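Local atomic coordinates of spore coat polysaccharide biosynthesis protein SpsE (Bacillus subtilis, PDB entry 1VLI), a protein that probably acts as an N-acylneuraminate-9-phosphate synthase in the pathway that builds the spore coat polysaccharide. Residues E97-A100 and E101-L104; L206-I209 and P210-A213; K301-T304 and A305-E309. All blocks are in the same frame, centred on the assembly; numbering follows the deposited sequence.

Interaction 1: E97-A100 and E101-L104; sequences EMPA and EWIL
Met98, Pro99 and Ala100 fold back on Trp102 and Ile103 in a type I beta turn, Pro99 to Trp102, that leads the chain into helix 103-112, one of the helices of the NeuB-family TIM barrel. The contact is local, made by residues two to five apart in sequence, and it combines a Met-aromatic contact with a CH-pi contact on the same indole.

Met98, modelled as selenomethionine, comes first. Its side chain crosses that of Trp102 at about a right angle, with CB 3.5 Å from Trp102 CE3. Selenium lies at the edge of the indole, Met98 SE being 5.0 Å from the centroid of the six-membered ring of Trp102. A bend at the last torsion (chi3 -74°) turns the methyl away from the indole, and Met98 CE ends 3.7 Å from Ile103 CD1. The selenomethionine side chain thus touches both large apolar residues.

Pro99 takes a face of the indole. Its CD sits 3.7 Å from the centroid of the five-membered ring of Trp102, only 16° off the ring normal, a clear CH-pi contact, while CG approaches NE1. The carboxylate of Glu101 swings round to the same proline, meeting its CB. The firmer bond of the turn is also here, where Trp102 N reaches Pro99 O over 2.8 Å. That donor stands above the carbonyl plane of Pro99, 43° out of it. Outside the turn, Trp102 also stacks edge-to-face with His39, and Met98 touches the loop residues His39 and Met65, which ties the turn to neighbouring barrel loops.

Ala100 contributes mainly backbone: Ala100 O accepts a weak hydrogen bond from Ile103 N at 3.4 Å.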
ATOM      1  N   GLU A  97      -8.769  11.848   6.300  1.00 63.31           N
ATOM      2  CA  GLU A  97      -9.975  11.042   6.337  1.00 63.84           C
ATOM      3  C   GLU A  97     -10.700  11.106   7.654  1.00 64.21           C
ATOM      4  O   GLU A  97     -11.907  11.246   7.647  1.00 65.62           O
ATOM      5  CB  GLU A  97      -9.736   9.574   5.951  1.00 63.99           C
ATOM      6  CG  GLU A  97     -10.142   9.260   4.514  1.00 73.58           C
ATOM      7  CD  GLU A  97     -11.648   9.254   4.305  1.00 79.89           C
ATOM      8  OE1 GLU A  97     -12.377   8.911   5.263  1.00 79.44           O
ATOM      9  OE2 GLU A  97     -12.104   9.589   3.179  1.00 85.25           O
HETATM   10  N   MSE A  98      -9.993  10.962   8.774  1.00 64.25           N
HETATM   11  CA  MSE A  98     -10.639  11.022  10.089  1.00 65.07           C
HETATM   12  C   MSE A  98     -10.304  12.351  10.751  1.00 62.44           C
HETATM   13  O   MSE A  98      -9.247  12.916  10.461  1.00 63.95           O
HETATM   14  CB  MSE A  98     -10.144   9.897  10.979  1.00 65.57           C
HETATM   15  CG  MSE A  98     -10.338   8.509  10.422  1.00 69.19           C
HETATM   16 SE   MSE A  98      -9.355   7.171  11.494  1.00 69.34          SE
HETATM   17  CE  MSE A  98      -7.474   7.615  10.861  1.00 55.97           C
ATOM     18  N   PRO A  99     -11.175  12.857  11.631  1.00 59.84           N
ATOM     19  CA  PRO A  99     -10.868  14.095  12.377  1.00 57.71           C
ATOM     20  C   PRO A  99      -9.548  13.998  13.160  1.00 57.52           C
ATOM     21  O   PRO A  99      -9.305  13.011  13.848  1.00 56.64           O
ATOM     22  CB  PRO A  99     -12.049  14.230  13.342  1.00 53.58           C
ATOM     23  CG  PRO A  99     -13.156  13.517  12.647  1.00 56.11           C
ATOM     24  CD  PRO A  99     -12.502  12.317  11.993  1.00 58.46           C
ATOM     25  N   ALA A 100      -8.709  15.022  13.031  1.00 57.94           N
ATOM     26  CA  ALA A 100      -7.421  15.070  13.702  1.00 58.50           C
ATOM     27  C   ALA A 100      -7.491  14.802  15.214  1.00 60.37           C
ATOM     28  O   ALA A 100      -6.528  14.274  15.794  1.00 60.29           O
ATOM     29  CB  ALA A 100      -6.748  16.396  13.423  1.00 58.42           C
ATOM     30  N   GLU A 101      -8.619  15.128  15.847  1.00 60.25           N
ATOM     31  CA  GLU A 101      -8.738  14.901  17.288  1.00 62.72           C
ATOM     32  C   GLU A 101      -8.945  13.446  17.660  1.00 62.30           C
ATOM     33  O   GLU A 101      -8.929  13.105  18.854  1.00 62.21           O
ATOM     34  CB  GLU A 101      -9.792  15.798  17.956  1.00 64.83           C
ATOM     35  CG  GLU A 101     -11.237  15.614  17.507  1.00 75.08           C
ATOM     36  CD  GLU A 101     -11.653  16.496  16.322  1.00 85.24           C
ATOM     37  OE1 GLU A 101     -10.788  17.145  15.649  1.00 74.42           O
ATOM     38  OE2 GLU A 101     -12.883  16.526  16.059  1.00 88.88           O
ATOM     39  N   TRP A 102      -9.138  12.596  16.650  1.00 59.35           N
ATOM     40  CA  TRP A 102      -9.273  11.150  16.871  1.00 59.19           C
ATOM     41  C   TRP A 102      -7.942  10.465  17.130  1.00 56.59           C
ATOM     42  O   TRP A 102      -7.892   9.500  17.877  1.00 58.21           O
ATOM     43  CB  TRP A 102      -9.886  10.469  15.657  1.00 59.96           C
ATOM     44  CG  TRP A 102     -11.360  10.599  15.485  1.00 62.73           C
ATOM     45  CD1 TRP A 102     -12.195  11.529  16.060  1.00 61.46           C
ATOM     46  CD2 TRP A 102     -12.184   9.796  14.633  1.00 61.13           C
ATOM     47  NE1 TRP A 102     -13.486  11.334  15.628  1.00 57.08           N
ATOM     48  CE2 TRP A 102     -13.505  10.276  14.749  1.00 69.62           C
ATOM     49  CE3 TRP A 102     -11.938   8.725  13.771  1.00 65.61           C
ATOM     50  CZ2 TRP A 102     -14.573   9.707  14.039  1.00 65.50           C
ATOM     51  CZ3 TRP A 102     -12.997   8.164  13.074  1.00 65.70           C
ATOM     52  CH2 TRP A 102     -14.295   8.657  13.210  1.00 64.90           C
ATOM     53  N   ILE A 103      -6.877  10.985  16.529  1.00 55.97           N
ATOM     54  CA  ILE A 103      -5.631  10.255  16.304  1.00 56.64           C
ATOM     55  C   ILE A 103      -4.877   9.816  17.566  1.00 58.39           C
ATOM     56  O   ILE A 103      -4.559   8.629  17.709  1.00 62.08           O
ATOM     57  CB  ILE A 103      -4.724  11.041  15.310  1.00 56.24           C
ATOM     58  CG1 ILE A 103      -5.471  11.308  13.988  1.00 57.31           C
ATOM     59  CG2 ILE A 103      -3.416  10.306  15.059  1.00 57.33           C
ATOM     60  CD1 ILE A 103      -5.890  10.039  13.171  1.00 53.73           C
ATOM     61  N   LEU A 104      -4.589  10.737  18.479  1.00 58.42           N
ATOM     62  CA  LEU A 104      -3.948  10.354  19.760  1.00 59.59           C
ATOM     63  C   LEU A 104      -4.773   9.317  20.547  1.00 60.25           C
ATOM     64  O   LEU A 104      -4.227   8.264  20.923  1.00 60.46           O
ATOM     65  CB  LEU A 104      -3.559  11.579  20.615  1.00 56.33           C
ATOM     66  CG  LEU A 104      -2.554  12.518  19.902  1.00 61.79           C
ATOM     67  CD1 LEU A 104      -2.002  13.606  20.817  1.00 57.54           C
ATOM     68  CD2 LEU A 104      -1.391  11.753  19.242  1.00 51.61           C
TER

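Interaction 2: L206-I209 and P210-A213; sequences LSVI and PMLA
Val208 and Leu212, one helical turn apart, meet through both backbone and side chain on helix 208-215. The hydrogen bonds are those of an alpha-helix. Leu212 N donates to Val208 O at 2.9 Å, almost straight at 176°, and Ala213 N follows with a bond to Ile209 O at 3.1 Å. Just ahead, Ile209 N is bonded to Leu206 O, which draws in the turn leading to the helix. The hydroxyl of Ser207 is used elsewhere, on Leu296 O.

Among the apolar contacts, Val208 and Leu212 lie side by side and point the same way, with Val208 CG1 3.8 Å from Leu212 CD1. Placing CG1 opposite the backbone N (chi1 163°) sends that branch up the helix toward the leucine. Met211, a selenomethionine, bends at chi2 and again at chi3 and brings its CE to 4.4 Å from Val208 CG1, a looser touch.

Pro210 has no N-H to offer, and its ring leans on the preceding turn: CD is 3.5 Å from Leu206 O, and CG 3.7 Å from Ser207 O. With an alanine here that ring is gone, which would probably open a gap beside the two carbonyls and leave the backbone of this turn less restrained.

The helix is the middle element of the beta-alpha-beta unit formed with strands 188-193 and 220-225. Leu206 and Ile209 rest on Phe223 and Leu212 and Ala213 on Ile221, both of strand 220-225; helix 232-239 adds Ala236 and Ala237, and helix 170-181 meets Met211 and Leu212 through Ile170.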
ATOM      1  N   LEU A 206      -1.478 -17.180  -6.546  1.00 52.17           N
ATOM      2  CA  LEU A 206      -0.595 -17.383  -5.384  1.00 50.97           C
ATOM      3  C   LEU A 206       0.815 -17.928  -5.685  1.00 51.68           C
ATOM      4  O   LEU A 206       1.724 -17.787  -4.855  1.00 48.01           O
ATOM      5  CB  LEU A 206      -1.289 -18.252  -4.330  1.00 49.66           C
ATOM      6  CG  LEU A 206      -2.601 -17.772  -3.710  1.00 55.17           C
ATOM      7  CD1 LEU A 206      -2.902 -18.552  -2.436  1.00 56.17           C
ATOM      8  CD2 LEU A 206      -2.527 -16.288  -3.392  1.00 55.21           C
ATOM      9  N   SER A 207       1.012 -18.554  -6.859  1.00 52.23           N
ATOM     10  CA  SER A 207       2.366 -18.999  -7.218  1.00 55.43           C
ATOM     11  C   SER A 207       3.337 -17.802  -7.304  1.00 56.61           C
ATOM     12  O   SER A 207       4.545 -17.979  -7.325  1.00 61.05           O
ATOM     13  CB  SER A 207       2.379 -19.832  -8.508  1.00 57.15           C
ATOM     14  OG  SER A 207       1.690 -19.140  -9.522  1.00 60.31           O
ATOM     15  N   VAL A 208       2.801 -16.588  -7.302  1.00 54.85           N
ATOM     16  CA  VAL A 208       3.605 -15.399  -7.298  1.00 53.69           C
ATOM     17  C   VAL A 208       4.397 -15.227  -6.009  1.00 58.25           C
ATOM     18  O   VAL A 208       5.505 -14.666  -6.018  1.00 59.04           O
ATOM     19  CB  VAL A 208       2.722 -14.166  -7.532  1.00 55.28           C
ATOM     20  CG1 VAL A 208       3.437 -12.862  -7.123  1.00 59.10           C
ATOM     21  CG2 VAL A 208       2.272 -14.106  -8.969  1.00 53.29           C
ATOM     22  N   ILE A 209       3.832 -15.699  -4.894  1.00 59.83           N
ATOM     23  CA  ILE A 209       4.480 -15.546  -3.597  1.00 57.13           C
ATOM     24  C   ILE A 209       5.875 -16.213  -3.513  1.00 55.44           C
ATOM     25  O   ILE A 209       6.839 -15.490  -3.263  1.00 55.70           O
ATOM     26  CB  ILE A 209       3.528 -15.983  -2.447  1.00 59.07           C
ATOM     27  CG1 ILE A 209       2.374 -14.975  -2.329  1.00 59.05           C
ATOM     28  CG2 ILE A 209       4.310 -16.128  -1.127  1.00 51.27           C
ATOM     29  CD1 ILE A 209       1.272 -15.398  -1.320  1.00 59.49           C
ATOM     30  N   PRO A 210       6.003 -17.542  -3.703  1.00 53.39           N
ATOM     31  CA  PRO A 210       7.342 -18.160  -3.844  1.00 54.28           C
ATOM     32  C   PRO A 210       8.257 -17.586  -4.912  1.00 54.30           C
ATOM     33  O   PRO A 210       9.457 -17.485  -4.673  1.00 58.10           O
ATOM     34  CB  PRO A 210       7.066 -19.670  -4.078  1.00 51.04           C
ATOM     35  CG  PRO A 210       5.629 -19.790  -4.330  1.00 50.20           C
ATOM     36  CD  PRO A 210       4.939 -18.568  -3.681  1.00 52.16           C
HETATM   37  N   MSE A 211       7.721 -17.179  -6.059  1.00 54.19           N
HETATM   38  CA  MSE A 211       8.532 -16.556  -7.088  1.00 50.65           C
HETATM   39  C   MSE A 211       9.182 -15.282  -6.533  1.00 54.73           C
HETATM   40  O   MSE A 211      10.408 -15.117  -6.613  1.00 54.87           O
HETATM   41  CB  MSE A 211       7.658 -16.204  -8.286  1.00 51.07           C
HETATM   42  CG  MSE A 211       8.410 -15.700  -9.483  1.00 49.02           C
HETATM   43 SE   MSE A 211       8.776 -13.818  -9.432  1.00 62.91          SE
HETATM   44  CE  MSE A 211       6.909 -13.075  -9.746  1.00 58.73           C
ATOM     45  N   LEU A 212       8.377 -14.373  -5.969  1.00 53.36           N
ATOM     46  CA  LEU A 212       8.959 -13.160  -5.358  1.00 53.35           C
ATOM     47  C   LEU A 212       9.964 -13.461  -4.254  1.00 49.83           C
ATOM     48  O   LEU A 212      10.964 -12.792  -4.130  1.00 53.35           O
ATOM     49  CB  LEU A 212       7.899 -12.195  -4.827  1.00 49.36           C
ATOM     50  CG  LEU A 212       6.999 -11.575  -5.885  1.00 62.23           C
ATOM     51  CD1 LEU A 212       5.956 -10.739  -5.195  1.00 53.76           C
ATOM     52  CD2 LEU A 212       7.784 -10.763  -6.992  1.00 55.94           C
ATOM     53  N   ALA A 213       9.719 -14.486  -3.481  1.00 48.76           N
ATOM     54  CA  ALA A 213      10.585 -14.778  -2.340  1.00 51.89           C
ATOM     55  C   ALA A 213      11.975 -15.224  -2.797  1.00 53.55           C
ATOM     56  O   ALA A 213      12.999 -14.841  -2.220  1.00 54.38           O
ATOM     57  CB  ALA A 213       9.947 -15.851  -1.447  1.00 42.43           C
TER

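Interaction 3: K301-T304 and A305-E309; sequences KTTT and AIEGE
Thr304 is wrapped by the residues that follow it, and Glu307 does most of the gripping. One carboxylate oxygen, Glu307 OE1, accepts two hydrogen bonds from this single threonine. The backbone N-H comes in on the anti lone pair, with Thr304 N 3.0 Å from Glu307 OE1. The hydroxyl arrives from above the carboxylate plane, 42° out of it, and Thr304 OG1 is 2.6 Å from Glu307 OE1. Two donors meeting the same oxygen from different directions should limit how far the carboxylate can turn. With CG beside its own backbone N (chi1 -69°) and the chain extended beyond it, Glu307 brings OE1 back over Thr304.

The carbonyl of Thr304 is held too. Gly308 N donates to Thr304 O at 2.8 Å, and Glu307 N adds a weak bond to the same oxygen. Gly308 has a positive phi of 71°, a conformation that glycine adopts readily, and there the chain leaves the turn.

Thr303 packs on the returning limb of the loop. Its side chain and that of Glu307 slide past each other in opposite directions, bringing Thr303 OG1 to 3.4 Å from Glu307 CB, while its methyl CG2 lies against the backbone of Glu309.

Beyond the turn, Glu307 touches Val194 and Ala195, and its side chain is about 10 Å from the zinc ion bound by His226 and His248. Thr304 O accepting from Gly308 N, four residues on, is an isolated alpha-turn, with helical angles at 305-307 but no regular helix. Glu307 OE1 closes it from the side-chain side by bonding back to Thr304, in the loop before helix 310-313.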
ATOM      1  N   LYS A 301       4.562 -12.585 -12.737  1.00 80.51           N
ATOM      2  CA  LYS A 301       4.071 -11.392 -12.021  1.00 77.08           C
ATOM      3  C   LYS A 301       3.638 -10.399 -13.057  1.00 77.71           C
ATOM      4  O   LYS A 301       4.458  -9.948 -13.856  1.00 78.30           O
ATOM      5  CB  LYS A 301       5.155 -10.764 -11.138  1.00 75.45           C
ATOM      6  CG  LYS A 301       4.723  -9.512 -10.391  1.00 70.27           C
ATOM      7  CD  LYS A 301       3.433  -9.744  -9.638  1.00 56.48           C
ATOM      8  CE  LYS A 301       3.085  -8.534  -8.802  1.00 67.42           C
ATOM      9  NZ  LYS A 301       1.870  -8.813  -7.951  1.00 67.45           N
ATOM     10  N   THR A 302       2.343 -10.088 -13.049  1.00 78.88           N
ATOM     11  CA  THR A 302       1.726  -9.222 -14.057  1.00 81.79           C
ATOM     12  C   THR A 302       0.315  -8.743 -13.637  1.00 84.64           C
ATOM     13  O   THR A 302      -0.238  -9.237 -12.673  1.00 85.00           O
ATOM     14  CB  THR A 302       1.712  -9.939 -15.447  1.00 80.25           C
ATOM     15  OG1 THR A 302       1.278  -9.018 -16.446  1.00 81.24           O
ATOM     16  CG2 THR A 302       0.686 -11.083 -15.506  1.00 75.24           C
ATOM     17  N   THR A 303      -0.258  -7.782 -14.361  1.00 88.79           N
ATOM     18  CA  THR A 303      -1.654  -7.369 -14.144  1.00 90.66           C
ATOM     19  C   THR A 303      -2.667  -8.453 -14.604  1.00 92.29           C
ATOM     20  O   THR A 303      -2.404  -9.199 -15.567  1.00 93.67           O
ATOM     21  CB  THR A 303      -1.896  -6.002 -14.833  1.00 91.04           C
ATOM     22  OG1 THR A 303      -3.133  -5.434 -14.378  1.00 93.71           O
ATOM     23  CG2 THR A 303      -2.059  -6.162 -16.347  1.00 88.91           C
ATOM     24  N   THR A 304      -3.809  -8.558 -13.918  1.00 92.89           N
ATOM     25  CA  THR A 304      -4.810  -9.594 -14.254  1.00 94.38           C
ATOM     26  C   THR A 304      -5.797  -9.156 -15.357  1.00 96.23           C
ATOM     27  O   THR A 304      -5.827  -7.979 -15.750  1.00 95.59           O
ATOM     28  CB  THR A 304      -5.576 -10.126 -12.990  1.00 93.59           C
ATOM     29  OG1 THR A 304      -6.174  -9.034 -12.279  1.00 93.98           O
ATOM     30  CG2 THR A 304      -4.621 -10.776 -11.969  1.00 89.24           C
ATOM     31  N   ALA A 305      -6.576 -10.120 -15.863  1.00 97.81           N
ATOM     32  CA  ALA A 305      -7.673  -9.844 -16.801  1.00 99.36           C
ATOM     33  C   ALA A 305      -8.707  -8.842 -16.245  1.00100.73           C
ATOM     34  O   ALA A 305      -9.243  -8.041 -17.013  1.00100.65           O
ATOM     35  CB  ALA A 305      -8.348 -11.147 -17.253  1.00 98.98           C
ATOM     36  N   ILE A 306      -8.957  -8.879 -14.921  1.00102.31           N
ATOM     37  CA  ILE A 306      -9.900  -7.957 -14.217  1.00102.34           C
ATOM     38  C   ILE A 306      -9.283  -6.642 -13.672  1.00105.17           C
ATOM     39  O   ILE A 306     -10.006  -5.769 -13.169  1.00103.91           O
ATOM     40  CB  ILE A 306     -10.704  -8.686 -13.078  1.00101.68           C
ATOM     41  CG1 ILE A 306      -9.753  -9.310 -12.048  1.00 99.26           C
ATOM     42  CG2 ILE A 306     -11.708  -9.693 -13.665  1.00101.58           C
ATOM     43  CD1 ILE A 306     -10.386  -9.615 -10.711  1.00100.40           C
ATOM     44  N   GLU A 307      -7.958  -6.516 -13.759  1.00108.34           N
ATOM     45  CA  GLU A 307      -7.268  -5.244 -13.493  1.00111.51           C
ATOM     46  C   GLU A 307      -6.963  -4.502 -14.822  1.00113.00           C
ATOM     47  O   GLU A 307      -7.377  -3.357 -15.003  1.00112.63           O
ATOM     48  CB  GLU A 307      -5.997  -5.461 -12.640  1.00112.12           C
ATOM     49  CG  GLU A 307      -6.246  -5.887 -11.186  1.00112.14           C
ATOM     50  CD  GLU A 307      -5.052  -6.606 -10.545  1.00110.87           C
ATOM     51  OE1 GLU A 307      -4.447  -7.506 -11.172  1.00103.67           O
ATOM     52  OE2 GLU A 307      -4.715  -6.282  -9.394  1.00103.38           O
ATOM     53  N   GLY A 308      -6.249  -5.167 -15.734  1.00114.94           N
ATOM     54  CA  GLY A 308      -6.039  -4.681 -17.106  1.00117.79           C
ATOM     55  C   GLY A 308      -5.123  -3.479 -17.298  1.00120.01           C
ATOM     56  O   GLY A 308      -5.606  -2.354 -17.487  1.00121.63           O
ATOM     57  N   GLU A 309      -3.808  -3.732 -17.287  1.00120.74           N
ATOM     58  CA  GLU A 309      -2.721  -2.721 -17.442  1.00120.40           C
ATOM     59  C   GLU A 309      -2.903  -1.391 -16.677  1.00118.71           C
ATOM     60  O   GLU A 309      -2.869  -0.291 -17.256  1.00117.45           O
ATOM     61  CB  GLU A 309      -2.341  -2.499 -18.917  1.00119.58           C
ATOM     62  CG  GLU A 309      -3.405  -1.814 -19.757  1.00121.07           C
ATOM     63  CD  GLU A 309      -3.037  -1.758 -21.221  1.00123.03           C
ATOM     64  OE1 GLU A 309      -2.640  -2.811 -21.778  1.00126.60           O
ATOM     65  OE2 GLU A 309      -3.154  -0.661 -21.813  1.00128.65           O
TER

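In the fold
Along the chain the three contacts come in series. Interactions 1 and 2 both belong to the TIM barrel, on the way into helix 103-112 and on helix 208-215, which precede strands 116-118 and 220-225 of the parallel eight-stranded sheet. They lie on opposite sides of the chain's centre, their centres 37 Å apart, and do not touch. Interaction 3 is likewise across from interaction 1, at 35 Å between centres, but only 16 Å from interaction 2. Those two meet: Lys301 packs on Met211 and on Val208, whose CG1 is 4.0 Å from Lys301 CD. The loop 301-309 is thereby fastened to helix 208-215 before the chain continues into helix 310-313.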